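Local coordinates for protein prgH (PDB 4G2S) that forms part of the basal body of the Salmonella SPI-1 type III secretion system, probably contributing to its assembly through an FHA domain, at residues 21-24 with 29-32; 52-57 with 98-103; 63-68 with 102-107; 72-77 with 89-94. All coordinates share one frame; numbering follows the deposited sequence.

Contact 1 of 4, residues 21-24 with 29-32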
loop_
_atom_site.group_PDB
_atom_site.type_symbol
_atom_site.label_atom_id
_atom_site.label_comp_id
_atom_site.label_asym_id
_atom_site.label_seq_id
_atom_site.Cartn_x
_atom_site.Cartn_y
_atom_site.Cartn_z
ATOM N N PHE A 21 -7.347 -14.414 -15.798
ATOM C CA PHE A 21 -8.367 -13.569 -15.213
ATOM C C PHE A 21 -9.746 -14.037 -15.696
ATOM O O PHE A 21 -9.994 -14.199 -16.919
ATOM C CB PHE A 21 -8.191 -12.124 -15.607
ATOM C CG PHE A 21 -6.851 -11.564 -15.248
ATOM C CD1 PHE A 21 -6.619 -11.024 -14.002
ATOM C CD2 PHE A 21 -5.830 -11.611 -16.162
ATOM C CE1 PHE A 21 -5.354 -10.514 -13.673
ATOM C CE2 PHE A 21 -4.551 -11.137 -15.820
ATOM C CZ PHE A 21 -4.346 -10.566 -14.586
ATOM N N PRO A 22 -10.661 -14.231 -14.742
ATOM C CA PRO A 22 -12.001 -14.672 -15.142
ATOM C C PRO A 22 -12.738 -13.511 -15.742
ATOM O O PRO A 22 -12.664 -12.391 -15.255
ATOM C CB PRO A 22 -12.655 -15.092 -13.813
ATOM C CG PRO A 22 -11.988 -14.279 -12.765
ATOM C CD PRO A 22 -10.550 -14.066 -13.284
ATOM N N LEU A 23 -13.513 -13.774 -16.776
ATOM C CA LEU A 23 -14.330 -12.742 -17.369
ATOM C C LEU A 23 -15.773 -12.880 -16.926
ATOM O O LEU A 23 -16.335 -13.960 -16.920
ATOM C CB LEU A 23 -14.310 -12.856 -18.872
ATOM C CG LEU A 23 -13.065 -12.624 -19.645
ATOM C CD1 LEU A 23 -13.337 -12.991 -21.105
ATOM C CD2 LEU A 23 -12.649 -11.174 -19.481
ATOM N N LEU A 24 -16.369 -11.784 -16.554
ATOM C CA LEU A 24 -17.827 -11.809 -16.308
ATOM C C LEU A 24 -18.608 -11.542 -17.571
ATOM O O LEU A 24 -18.114 -10.975 -18.549
ATOM C CB LEU A 24 -18.210 -10.814 -15.222
ATOM C CG LEU A 24 -18.365 -11.444 -13.840
ATOM C CD1 LEU A 24 -19.543 -12.438 -13.816
ATOM C CD2 LEU A 24 -17.084 -12.114 -13.360
ATOM N N LEU A 29 -12.822 -4.400 -18.198
ATOM C CA LEU A 29 -11.682 -3.484 -18.479
ATOM C C LEU A 29 -10.324 -3.988 -18.000
ATOM O O LEU A 29 -10.154 -4.431 -16.840
ATOM C CB LEU A 29 -11.922 -2.153 -17.849
ATOM C CG LEU A 29 -10.889 -0.984 -18.097
ATOM C CD1 LEU A 29 -10.885 -0.656 -19.559
ATOM C CD2 LEU A 29 -11.300 0.273 -17.236
ATOM N N PHE A 30 -9.372 -3.874 -18.901
ATOM C CA PHE A 30 -7.978 -4.123 -18.685
ATOM C C PHE A 30 -7.226 -2.814 -18.901
ATOM O O PHE A 30 -7.149 -2.278 -20.000
ATOM C CB PHE A 30 -7.469 -5.241 -19.608
ATOM C CG PHE A 30 -8.055 -6.565 -19.270
ATOM C CD1 PHE A 30 -9.310 -6.900 -19.756
ATOM C CD2 PHE A 30 -7.441 -7.401 -18.389
ATOM C CE1 PHE A 30 -9.899 -8.118 -19.417
ATOM C CE2 PHE A 30 -8.019 -8.655 -18.042
ATOM C CZ PHE A 30 -9.242 -8.990 -18.567
ATOM N N VAL A 31 -6.609 -2.318 -17.830
ATOM C CA VAL A 31 -5.765 -1.140 -17.892
ATOM C C VAL A 31 -4.354 -1.690 -17.922
ATOM O O VAL A 31 -3.998 -2.498 -17.039
ATOM C CB VAL A 31 -5.900 -0.231 -16.654
ATOM C CG1 VAL A 31 -4.877 0.941 -16.738
ATOM C CG2 VAL A 31 -7.324 0.267 -16.492
ATOM N N VAL A 32 -3.592 -1.287 -18.956
ATOM C CA VAL A 32 -2.318 -1.846 -19.292
ATOM C C VAL A 32 -1.294 -0.691 -19.446
ATOM O O VAL A 32 -1.402 0.209 -20.308
ATOM C CB VAL A 32 -2.337 -2.630 -20.601
ATOM C CG1 VAL A 32 -1.060 -3.402 -20.802
ATOM C CG2 VAL A 32 -3.506 -3.574 -20.746
#
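Phe21 opens the contact by setting the CD2 side of its ring, with CG just behind, against CE2 of Phe30. CD2 of Phe21 lies 4.1 Å from CE2 of Phe30. Seen from Phe30 this approach comes at the ring edge, near its plane, while the two aromatic side chains run at a slant to each other; it is an apolar meeting of rings and not a stack. Phe21 holds its CG beside the backbone N and anti to the carbonyl carbon (chi1 -57°), which sends the ring across the core toward Phe30. The ring of Phe21 also meets that of Phe52, and Leu44 of a third subunit packs on it.

Pro22 turns the other way, and the next contributor is Leu23. Its CB does not point straight at the facing strand, but the isobutyl end swings closer: CD2 touches the Phe30 ring at its edge, 4.1 Å from CE1 of Phe30, and CZ of Phe30 is equally near to that methyl. The two side chains cross at about a right angle. Leu23 also rests on Val9, Ile65 and Val67.

Phe30 is thus bordered at its far edge by an aromatic ring and a methyl. Elsewhere it stacks with Phe63 and touches Val9 and Ile54. Strand 20-22 belongs to the antiparallel sheet and strand 26-33 to the mixed sheet, so the contact bridges the two layers of the sandwich. No hydrogen bond joins the segments, and all three touching residues are buried: cohesion between the layers here rests on dispersion and on the exclusion of water.

Contact 2 of 4, residues 52-57 with 98-103; sequences FFIPLD and GELLIL
This is an apolar, partly buried contact between the two sheets of the sandwich, made by Ile54 near the end of strand 51-55 and Leu56 just after it, against Leu100 at the start of strand 100-106 and Glu99 just before it. Strand 51-55 is an outermost strand of the mixed sheet within this chain, and the partner strand lies in the antiparallel sheet, so the contact joins the edge of one sheet to the other. Ile54 and Leu100 cross at about a right angle and meet through two pairs of methyls. CD1 of Ile54 comes to 3.8 Å from CD2 of Leu100, while CG2 of Ile54 approaches CD1 of Leu100 at 4.1 Å. Both branches of each side chain are therefore engaged, which probably restricts their rotation.

Such facing of strands from separate sheets through aliphatic side chains is the core arrangement of the FHA β sandwich. Leu56, the first residue beyond the strand, carries CG anti to its backbone N (chi1 -161°), and this extends CD2 across to the other segment. There the methyl meets main chain as much as side chain: CD2 of Leu56 is 3.9 Å from N of Leu100, and it lies 4.0 Å from CB of Glu99. The carboxylate end of Glu99 leads away from the contact.

The peptide flank is steadied by Asn13, whose side-chain amide bonds to O of Glu99 and to N of Leu101. On the outer side of strand 51-55, Phe53 and Pro55 pack on Gln43 and Ala40 of a third subunit.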
loop_
_atom_site.group_PDB
_atom_site.type_symbol
_atom_site.label_atom_id
_atom_site.label_comp_id
_atom_site.label_asym_id
_atom_site.label_seq_id
_atom_site.Cartn_x
_atom_site.Cartn_y
_atom_site.Cartn_z
ATOM N N PHE A 52 -9.097 -4.882 -14.363
ATOM C CA PHE A 52 -7.771 -5.437 -13.991
ATOM C C PHE A 52 -6.619 -4.545 -14.459
ATOM O O PHE A 52 -6.722 -3.925 -15.514
ATOM C CB PHE A 52 -7.610 -6.858 -14.537
ATOM C CG PHE A 52 -8.693 -7.832 -13.978
ATOM C CD1 PHE A 52 -8.587 -8.261 -12.696
ATOM C CD2 PHE A 52 -9.785 -8.250 -14.734
ATOM C CE1 PHE A 52 -9.536 -9.090 -12.111
ATOM C CE2 PHE A 52 -10.722 -9.142 -14.212
ATOM C CZ PHE A 52 -10.620 -9.535 -12.872
ATOM N N PHE A 53 -5.545 -4.462 -13.686
ATOM C CA PHE A 53 -4.386 -3.714 -14.102
ATOM C C PHE A 53 -3.323 -4.688 -14.482
ATOM O O PHE A 53 -3.027 -5.580 -13.712
ATOM C CB PHE A 53 -3.790 -2.833 -12.988
ATOM C CG PHE A 53 -2.491 -2.229 -13.372
ATOM C CD1 PHE A 53 -2.464 -1.099 -14.158
ATOM C CD2 PHE A 53 -1.275 -2.827 -12.988
ATOM C CE1 PHE A 53 -1.253 -0.545 -14.523
ATOM C CE2 PHE A 53 -0.067 -2.284 -13.359
ATOM C CZ PHE A 53 -0.060 -1.133 -14.132
ATOM N N ILE A 54 -2.722 -4.519 -15.652
ATOM C CA ILE A 54 -1.602 -5.307 -16.113
ATOM C C ILE A 54 -0.423 -4.356 -16.332
ATOM O O ILE A 54 -0.557 -3.398 -17.070
ATOM C CB ILE A 54 -1.930 -5.941 -17.508
ATOM C CG1 ILE A 54 -3.170 -6.803 -17.355
ATOM C CG2 ILE A 54 -0.770 -6.761 -18.047
ATOM C CD1 ILE A 54 -3.716 -7.342 -18.657
ATOM N N PRO A 55 0.737 -4.631 -15.718
ATOM C CA PRO A 55 1.932 -3.806 -15.943
ATOM C C PRO A 55 2.626 -4.129 -17.271
ATOM O O PRO A 55 2.728 -5.303 -17.669
ATOM C CB PRO A 55 2.821 -4.161 -14.762
ATOM C CG PRO A 55 2.516 -5.574 -14.484
ATOM C CD PRO A 55 1.000 -5.692 -14.740
ATOM N N LEU A 56 2.962 -3.093 -18.010
ATOM C CA LEU A 56 3.706 -3.248 -19.255
ATOM C C LEU A 56 4.511 -1.955 -19.452
ATOM O O LEU A 56 3.964 -0.859 -19.426
ATOM C CB LEU A 56 2.769 -3.516 -20.433
ATOM C CG LEU A 56 3.411 -4.133 -21.675
ATOM C CD1 LEU A 56 3.816 -5.594 -21.457
ATOM C CD2 LEU A 56 2.448 -4.030 -22.848
ATOM N N ASP A 57 5.816 -2.088 -19.607
ATOM C CA ASP A 57 6.685 -0.884 -19.579
ATOM C C ASP A 57 6.504 -0.060 -20.857
ATOM O O ASP A 57 6.601 1.148 -20.816
ATOM C CB ASP A 57 8.146 -1.260 -19.333
ATOM C CG ASP A 57 8.628 -2.384 -20.237
ATOM O OD1 ASP A 57 7.795 -2.908 -21.026
ATOM O OD2 ASP A 57 9.831 -2.743 -20.145
ATOM N N GLY A 98 -2.051 -3.704 -28.468
ATOM C CA GLY A 98 -0.785 -2.994 -28.352
ATOM C C GLY A 98 0.365 -4.026 -28.290
ATOM O O GLY A 98 0.413 -4.943 -29.130
ATOM N N GLU A 99 1.273 -3.892 -27.320
ATOM C CA GLU A 99 2.383 -4.873 -27.176
ATOM C C GLU A 99 2.023 -6.033 -26.240
ATOM O O GLU A 99 2.862 -6.901 -25.969
ATOM C CB GLU A 99 3.671 -4.193 -26.665
ATOM C CG GLU A 99 4.906 -4.485 -27.488
ATOM C CD GLU A 99 4.956 -3.701 -28.791
ATOM O OE1 GLU A 99 3.873 -3.379 -29.343
ATOM O OE2 GLU A 99 6.085 -3.431 -29.281
ATOM N N LEU A 100 0.804 -6.057 -25.713
ATOM C CA LEU A 100 0.373 -7.181 -24.931
ATOM C C LEU A 100 -0.134 -8.328 -25.789
ATOM O O LEU A 100 -0.837 -8.110 -26.808
ATOM C CB LEU A 100 -0.736 -6.740 -23.976
ATOM C CG LEU A 100 -1.106 -7.699 -22.898
ATOM C CD1 LEU A 100 0.051 -7.897 -21.909
ATOM C CD2 LEU A 100 -2.376 -7.206 -22.252
ATOM N N LEU A 101 0.149 -9.546 -25.342
ATOM C CA LEU A 101 -0.372 -10.745 -25.992
ATOM C C LEU A 101 -1.229 -11.569 -24.995
ATOM O O LEU A 101 -0.782 -11.944 -23.876
ATOM C CB LEU A 101 0.819 -11.526 -26.580
ATOM C CG LEU A 101 0.664 -12.397 -27.810
ATOM C CD1 LEU A 101 1.969 -13.079 -28.145
ATOM C CD2 LEU A 101 -0.377 -13.436 -27.498
ATOM N N ILE A 102 -2.486 -11.816 -25.381
ATOM C CA ILE A 102 -3.431 -12.503 -24.532
ATOM C C ILE A 102 -4.044 -13.621 -25.292
ATOM O O ILE A 102 -3.945 -13.714 -26.481
ATOM C CB ILE A 102 -4.583 -11.576 -24.049
ATOM C CG1 ILE A 102 -5.441 -11.118 -25.227
ATOM C CG2 ILE A 102 -4.041 -10.307 -23.373
ATOM C CD1 ILE A 102 -6.685 -10.350 -24.767
ATOM N N LEU A 103 -4.789 -14.441 -24.580
ATOM C CA LEU A 103 -5.453 -15.548 -25.174
ATOM C C LEU A 103 -6.744 -15.677 -24.371
ATOM O O LEU A 103 -6.691 -15.456 -23.181
ATOM C CB LEU A 103 -4.543 -16.793 -25.042
ATOM C CG LEU A 103 -5.225 -17.987 -25.691
ATOM C CD1 LEU A 103 -4.197 -18.809 -26.456
ATOM C CD2 LEU A 103 -6.002 -18.833 -24.696
#

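Contact 3 of 4, residues 63-68 with 102-107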
loop_
_atom_site.group_PDB
_atom_site.type_symbol
_atom_site.label_atom_id
_atom_site.label_comp_id
_atom_site.label_asym_id
_atom_site.label_seq_id
_atom_site.Cartn_x
_atom_site.Cartn_y
_atom_site.Cartn_z
ATOM N N PHE A 63 -7.981 -1.984 -22.867
ATOM C CA PHE A 63 -8.981 -2.608 -23.691
ATOM C C PHE A 63 -10.136 -3.168 -22.867
ATOM O O PHE A 63 -9.957 -3.397 -21.676
ATOM C CB PHE A 63 -8.347 -3.680 -24.582
ATOM C CG PHE A 63 -7.745 -4.833 -23.843
ATOM C CD1 PHE A 63 -8.440 -5.969 -23.578
ATOM C CD2 PHE A 63 -6.402 -4.777 -23.463
ATOM C CE1 PHE A 63 -7.859 -7.076 -22.956
ATOM C CE2 PHE A 63 -5.808 -5.855 -22.840
ATOM C CZ PHE A 63 -6.535 -7.003 -22.526
ATOM N N GLU A 64 -11.296 -3.382 -23.509
ATOM C CA GLU A 64 -12.418 -4.073 -22.889
ATOM C C GLU A 64 -12.702 -5.321 -23.640
ATOM O O GLU A 64 -12.724 -5.344 -24.870
ATOM C CB GLU A 64 -13.693 -3.219 -22.816
ATOM C CG GLU A 64 -13.489 -1.790 -22.322
ATOM C CD GLU A 64 -14.811 -1.088 -22.025
ATOM O OE1 GLU A 64 -14.836 -0.090 -21.295
ATOM O OE2 GLU A 64 -15.880 -1.620 -22.433
ATOM N N ILE A 65 -12.992 -6.357 -22.887
ATOM C CA ILE A 65 -13.587 -7.576 -23.419
ATOM C C ILE A 65 -15.069 -7.645 -23.092
ATOM O O ILE A 65 -15.515 -7.442 -21.929
ATOM C CB ILE A 65 -12.816 -8.830 -22.958
ATOM C CG1 ILE A 65 -11.379 -8.700 -23.465
ATOM C CG2 ILE A 65 -13.513 -10.093 -23.478
ATOM C CD1 ILE A 65 -10.599 -9.975 -23.467
ATOM N N GLN A 66 -15.854 -7.871 -24.158
ATOM C CA GLN A 66 -17.309 -7.969 -24.032
ATOM C C GLN A 66 -17.797 -9.369 -24.383
ATOM O O GLN A 66 -17.559 -9.823 -25.488
ATOM C CB GLN A 66 -18.004 -6.995 -24.978
ATOM C CG GLN A 66 -19.477 -6.893 -24.713
ATOM C CD GLN A 66 -20.176 -5.820 -25.540
ATOM O OE1 GLN A 66 -19.547 -4.966 -26.156
ATOM N NE2 GLN A 66 -21.498 -5.846 -25.514
ATOM N N VAL A 67 -18.519 -9.993 -23.465
ATOM C CA VAL A 67 -18.992 -11.384 -23.585
ATOM C C VAL A 67 -20.497 -11.209 -23.556
ATOM O O VAL A 67 -21.035 -10.822 -22.483
ATOM C CB VAL A 67 -18.553 -12.239 -22.387
ATOM C CG1 VAL A 67 -19.176 -13.629 -22.410
ATOM C CG2 VAL A 67 -17.025 -12.319 -22.257
ATOM N N ASP A 68 -21.173 -11.454 -24.705
ATOM C CA ASP A 68 -22.631 -11.225 -24.783
ATOM C C ASP A 68 -23.310 -12.179 -23.813
ATOM O O ASP A 68 -22.726 -13.166 -23.386
ATOM C CB ASP A 68 -23.237 -11.311 -26.226
ATOM C CG ASP A 68 -23.377 -12.764 -26.774
ATOM O OD1 ASP A 68 -22.686 -13.691 -26.279
ATOM O OD2 ASP A 68 -24.199 -12.971 -27.724
ATOM N N ILE A 102 -2.486 -11.816 -25.381
ATOM C CA ILE A 102 -3.431 -12.503 -24.532
ATOM C C ILE A 102 -4.044 -13.621 -25.292
ATOM O O ILE A 102 -3.945 -13.714 -26.481
ATOM C CB ILE A 102 -4.583 -11.576 -24.049
ATOM C CG1 ILE A 102 -5.441 -11.118 -25.227
ATOM C CG2 ILE A 102 -4.041 -10.307 -23.373
ATOM C CD1 ILE A 102 -6.685 -10.350 -24.767
ATOM N N LEU A 103 -4.789 -14.441 -24.580
ATOM C CA LEU A 103 -5.453 -15.548 -25.174
ATOM C C LEU A 103 -6.744 -15.677 -24.371
ATOM O O LEU A 103 -6.691 -15.456 -23.181
ATOM C CB LEU A 103 -4.543 -16.793 -25.042
ATOM C CG LEU A 103 -5.225 -17.987 -25.691
ATOM C CD1 LEU A 103 -4.197 -18.809 -26.456
ATOM C CD2 LEU A 103 -6.002 -18.833 -24.696
ATOM N N ILE A 104 -7.916 -15.889 -25.025
ATOM C CA ILE A 104 -9.190 -16.052 -24.321
ATOM C C ILE A 104 -9.596 -17.530 -24.522
ATOM O O ILE A 104 -9.668 -18.013 -25.680
ATOM C CB ILE A 104 -10.300 -15.098 -24.848
ATOM C CG1 ILE A 104 -9.859 -13.625 -24.776
ATOM C CG2 ILE A 104 -11.587 -15.317 -24.080
ATOM C CD1 ILE A 104 -10.731 -12.653 -25.579
ATOM N N ARG A 105 -9.825 -18.244 -23.421
ATOM C CA ARG A 105 -10.190 -19.667 -23.465
ATOM C C ARG A 105 -11.436 -19.962 -22.614
ATOM O O ARG A 105 -11.685 -19.282 -21.632
ATOM C CB ARG A 105 -9.027 -20.535 -22.959
ATOM C CG ARG A 105 -8.766 -20.369 -21.506
ATOM C CD ARG A 105 -7.521 -21.140 -21.067
ATOM N NE ARG A 105 -7.401 -21.178 -19.620
ATOM C CZ ARG A 105 -8.155 -21.896 -18.813
ATOM N NH1 ARG A 105 -9.105 -22.686 -19.287
ATOM N NH2 ARG A 105 -7.894 -21.903 -17.522
ATOM N N PRO A 106 -12.203 -21.028 -22.967
ATOM C CA PRO A 106 -13.161 -21.567 -22.039
ATOM C C PRO A 106 -12.492 -22.099 -20.785
ATOM O O PRO A 106 -11.369 -22.654 -20.855
ATOM C CB PRO A 106 -13.752 -22.732 -22.791
ATOM C CG PRO A 106 -13.528 -22.422 -24.216
ATOM C CD PRO A 106 -12.204 -21.773 -24.231
ATOM N N GLU A 107 -13.169 -21.965 -19.667
ATOM C CA GLU A 107 -12.572 -22.343 -18.407
ATOM C C GLU A 107 -12.146 -23.826 -18.446
ATOM O O GLU A 107 -11.077 -24.200 -17.960
ATOM C CB GLU A 107 -13.548 -22.075 -17.284
ATOM C CG GLU A 107 -13.008 -22.392 -15.894
ATOM C CD GLU A 107 -14.045 -22.100 -14.823
ATOM O OE1 GLU A 107 -15.237 -21.958 -15.183
ATOM O OE2 GLU A 107 -13.676 -21.992 -13.633
#
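With chi1 of 64° in Phe63 and 65° in Ile102, CG of the one and CG1 of the other stand between the backbone N and the carbonyl carbon, and the two side chains come at each other from opposite directions. CD1 of Ile102 thereby reaches the Phe63 ring obliquely, 3.9 Å from CE1 of Phe63, with CZ of Phe63 nearly as close.

Two residues further along each strand, Ile65 and Ile104 both keep CG1 beside the backbone N and extend toward each other, tip to tip. Their terminal methyls are pressed together: CD1 of Ile65 lies only 3.4 Å from CD1 of Ile104, tighter than usual for carbon. The same CD1 of Ile65 stands 4.1 Å from CD1 of Ile102, knitting the two pairs into one patch, and CG1 of Ile65 sits in plane at the edge of the Phe63 ring. Val9, Ile74, Leu76 and Ile95 close in around the four residues.

The short strand axes run nearly parallel, 17° apart, with a closest approach of 11.4 Å. That spacing, bridged by buried aliphatic and aromatic side chains without any hydrogen bond across it, is the face-to-face layering of the β sandwich on which the FHA domain is built.

Contact 4 of 4, residues 72-77 with 89-94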
loop_
_atom_site.group_PDB
_atom_site.type_symbol
_atom_site.label_atom_id
_atom_site.label_comp_id
_atom_site.label_asym_id
_atom_site.label_seq_id
_atom_site.Cartn_x
_atom_site.Cartn_y
_atom_site.Cartn_z
ATOM N N THR A 72 -22.041 -16.391 -26.958
ATOM C CA THR A 72 -21.799 -16.862 -28.338
ATOM C C THR A 72 -20.909 -15.939 -29.191
ATOM O O THR A 72 -20.359 -16.379 -30.199
ATOM C CB THR A 72 -23.112 -17.084 -29.111
ATOM O OG1 THR A 72 -23.803 -15.833 -29.236
ATOM C CG2 THR A 72 -23.999 -18.113 -28.407
ATOM N N GLU A 73 -20.768 -14.668 -28.820
ATOM C CA GLU A 73 -19.840 -13.785 -29.543
ATOM C C GLU A 73 -18.918 -13.031 -28.584
ATOM O O GLU A 73 -19.374 -12.610 -27.519
ATOM C CB GLU A 73 -20.592 -12.818 -30.472
ATOM C CG GLU A 73 -21.371 -11.692 -29.785
ATOM C CD GLU A 73 -21.643 -10.499 -30.699
ATOM O OE1 GLU A 73 -21.561 -10.637 -31.935
ATOM O OE2 GLU A 73 -21.942 -9.410 -30.172
ATOM N N ILE A 74 -17.631 -12.894 -28.958
ATOM C CA ILE A 74 -16.624 -12.170 -28.141
ATOM C C ILE A 74 -15.987 -11.003 -28.873
ATOM O O ILE A 74 -15.325 -11.180 -29.925
ATOM C CB ILE A 74 -15.460 -13.065 -27.568
ATOM C CG1 ILE A 74 -16.007 -14.196 -26.695
ATOM C CG2 ILE A 74 -14.537 -12.232 -26.689
ATOM C CD1 ILE A 74 -15.024 -15.325 -26.493
ATOM N N ILE A 75 -16.123 -9.830 -28.258
ATOM C CA ILE A 75 -15.712 -8.574 -28.844
ATOM C C ILE A 75 -14.637 -7.909 -27.980
ATOM O O ILE A 75 -14.818 -7.771 -26.800
ATOM C CB ILE A 75 -16.912 -7.617 -28.999
ATOM C CG1 ILE A 75 -17.935 -8.256 -29.916
ATOM C CG2 ILE A 75 -16.456 -6.284 -29.639
ATOM C CD1 ILE A 75 -17.494 -8.409 -31.348
ATOM N N LEU A 76 -13.530 -7.540 -28.602
ATOM C CA LEU A 76 -12.539 -6.780 -27.906
ATOM C C LEU A 76 -12.621 -5.325 -28.373
ATOM O O LEU A 76 -12.684 -5.059 -29.592
ATOM C CB LEU A 76 -11.199 -7.408 -28.126
ATOM C CG LEU A 76 -10.015 -6.837 -27.284
ATOM C CD1 LEU A 76 -9.096 -7.960 -26.993
ATOM C CD2 LEU A 76 -9.384 -5.759 -28.115
ATOM N N HIS A 77 -12.754 -4.409 -27.409
ATOM C CA HIS A 77 -12.711 -2.982 -27.712
ATOM C C HIS A 77 -11.382 -2.457 -27.310
ATOM O O HIS A 77 -11.073 -2.425 -26.105
ATOM C CB HIS A 77 -13.778 -2.263 -26.955
ATOM C CG HIS A 77 -15.112 -2.813 -27.161
ATOM N ND1 HIS A 77 -15.849 -2.498 -28.219
ATOM C CD2 HIS A 77 -15.894 -3.647 -26.375
ATOM C CE1 HIS A 77 -17.048 -3.109 -28.132
ATOM N NE2 HIS A 77 -17.076 -3.810 -27.018
ATOM N N VAL A 89 -13.047 -11.600 -31.701
ATOM C CA VAL A 89 -11.879 -12.397 -31.423
ATOM C C VAL A 89 -12.266 -13.845 -31.245
ATOM O O VAL A 89 -13.323 -14.158 -30.725
ATOM C CB VAL A 89 -11.091 -11.973 -30.138
ATOM C CG1 VAL A 89 -10.277 -10.710 -30.411
ATOM C CG2 VAL A 89 -12.030 -11.777 -28.963
ATOM N N GLN A 90 -11.338 -14.704 -31.635
ATOM C CA GLN A 90 -11.541 -16.136 -31.590
ATOM C C GLN A 90 -10.899 -16.714 -30.346
ATOM O O GLN A 90 -9.868 -16.189 -29.842
ATOM C CB GLN A 90 -10.955 -16.765 -32.849
ATOM C CG GLN A 90 -11.505 -16.183 -34.146
ATOM C CD GLN A 90 -12.964 -15.734 -34.029
ATOM O OE1 GLN A 90 -13.840 -16.526 -33.667
ATOM N NE2 GLN A 90 -13.223 -14.439 -34.299
ATOM N N LEU A 91 -11.527 -17.765 -29.829
ATOM C CA LEU A 91 -10.993 -18.465 -28.688
ATOM C C LEU A 91 -9.704 -19.210 -29.023
ATOM O O LEU A 91 -9.504 -19.665 -30.140
ATOM C CB LEU A 91 -11.987 -19.454 -28.138
ATOM C CG LEU A 91 -13.285 -18.896 -27.595
ATOM C CD1 LEU A 91 -14.163 -20.073 -27.209
ATOM C CD2 LEU A 91 -13.084 -18.058 -26.370
ATOM N N ASN A 92 -8.831 -19.337 -28.031
ATOM C CA ASN A 92 -7.664 -20.184 -28.111
ATOM C C ASN A 92 -6.634 -19.762 -29.115
ATOM O O ASN A 92 -5.893 -20.583 -29.645
ATOM C CB ASN A 92 -8.038 -21.648 -28.310
ATOM C CG ASN A 92 -8.897 -22.167 -27.195
ATOM O OD1 ASN A 92 -8.767 -21.739 -26.056
ATOM N ND2 ASN A 92 -9.786 -23.081 -27.507
ATOM N N THR A 93 -6.544 -18.475 -29.349
ATOM C CA THR A 93 -5.541 -17.966 -30.246
ATOM C C THR A 93 -4.977 -16.657 -29.703
ATOM O O THR A 93 -5.713 -15.826 -29.146
ATOM C CB THR A 93 -6.091 -17.900 -31.722
ATOM O OG1 THR A 93 -5.579 -16.763 -32.442
ATOM C CG2 THR A 93 -7.594 -17.843 -31.757
ATOM N N PRO A 94 -3.667 -16.489 -29.832
ATOM C CA PRO A 94 -3.020 -15.265 -29.457
ATOM C C PRO A 94 -3.656 -14.035 -30.107
ATOM O O PRO A 94 -3.807 -13.964 -31.328
ATOM C CB PRO A 94 -1.592 -15.433 -29.969
ATOM C CG PRO A 94 -1.388 -16.891 -30.214
ATOM C CD PRO A 94 -2.732 -17.508 -30.359
#
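His77 carries the flat side chain here, and one face of its imidazole is covered by CG2 of Ile75, 3.5 Å above the plane and offset toward the rim, while Ile74 and Leu76 point toward the other segment, where Ile74 meets Val89 and Leu91 and Leu76 meets Val89. The ring is tied down at NE2 by the side-chain oxygen of Gln66 on the adjoining strand.

Across the segments a backbone bond comes first: N of Val89 donates to O of Ile74 over 2.9 Å, close to straight at 163°. Ile74 then uses two branches. CG2, anti to the backbone N, is pressed against CG2 of Val89 at 3.4 Å; CD1, at the end of the other branch, is equally tight on CD2 of Leu91. In both cases the side chains cross at about a right angle. Further along, CG1 of Val89 meets CB of Leu76 at 4.1 Å. Ile104 of strand 100-106 touches both Val89 and Leu91 and continues the apolar cluster; its backbone also bonds to that of Asn92.

One hydrogen bond thus joins these segments and the rest of the contact is apolar, with tight methyl contacts that probably restrict the rotation of Ile74.

From the N terminus, contact 1 closes first, a short loop in which strand 20-22 of the antiparallel sheet meets strand 26-33 of the mixed sheet. It is complete before contact 2 opens at residues 52-57. Contact 3 starts next, and since both end on strand 100-106 with residue pairs that interlace, contacts 2 and 3 cross in the sequence. Contact 4, at 72-77 and 89-94, opens and shuts within both spans. Contacts 1 to 3 join the two sheets at different places across the core; contact 4 secures the connection that leads from strand 83-88 back toward strand 95-97. Neighbouring strands 51-55, 26-33, 63-67 and 74-80 link all four through the mixed sheet.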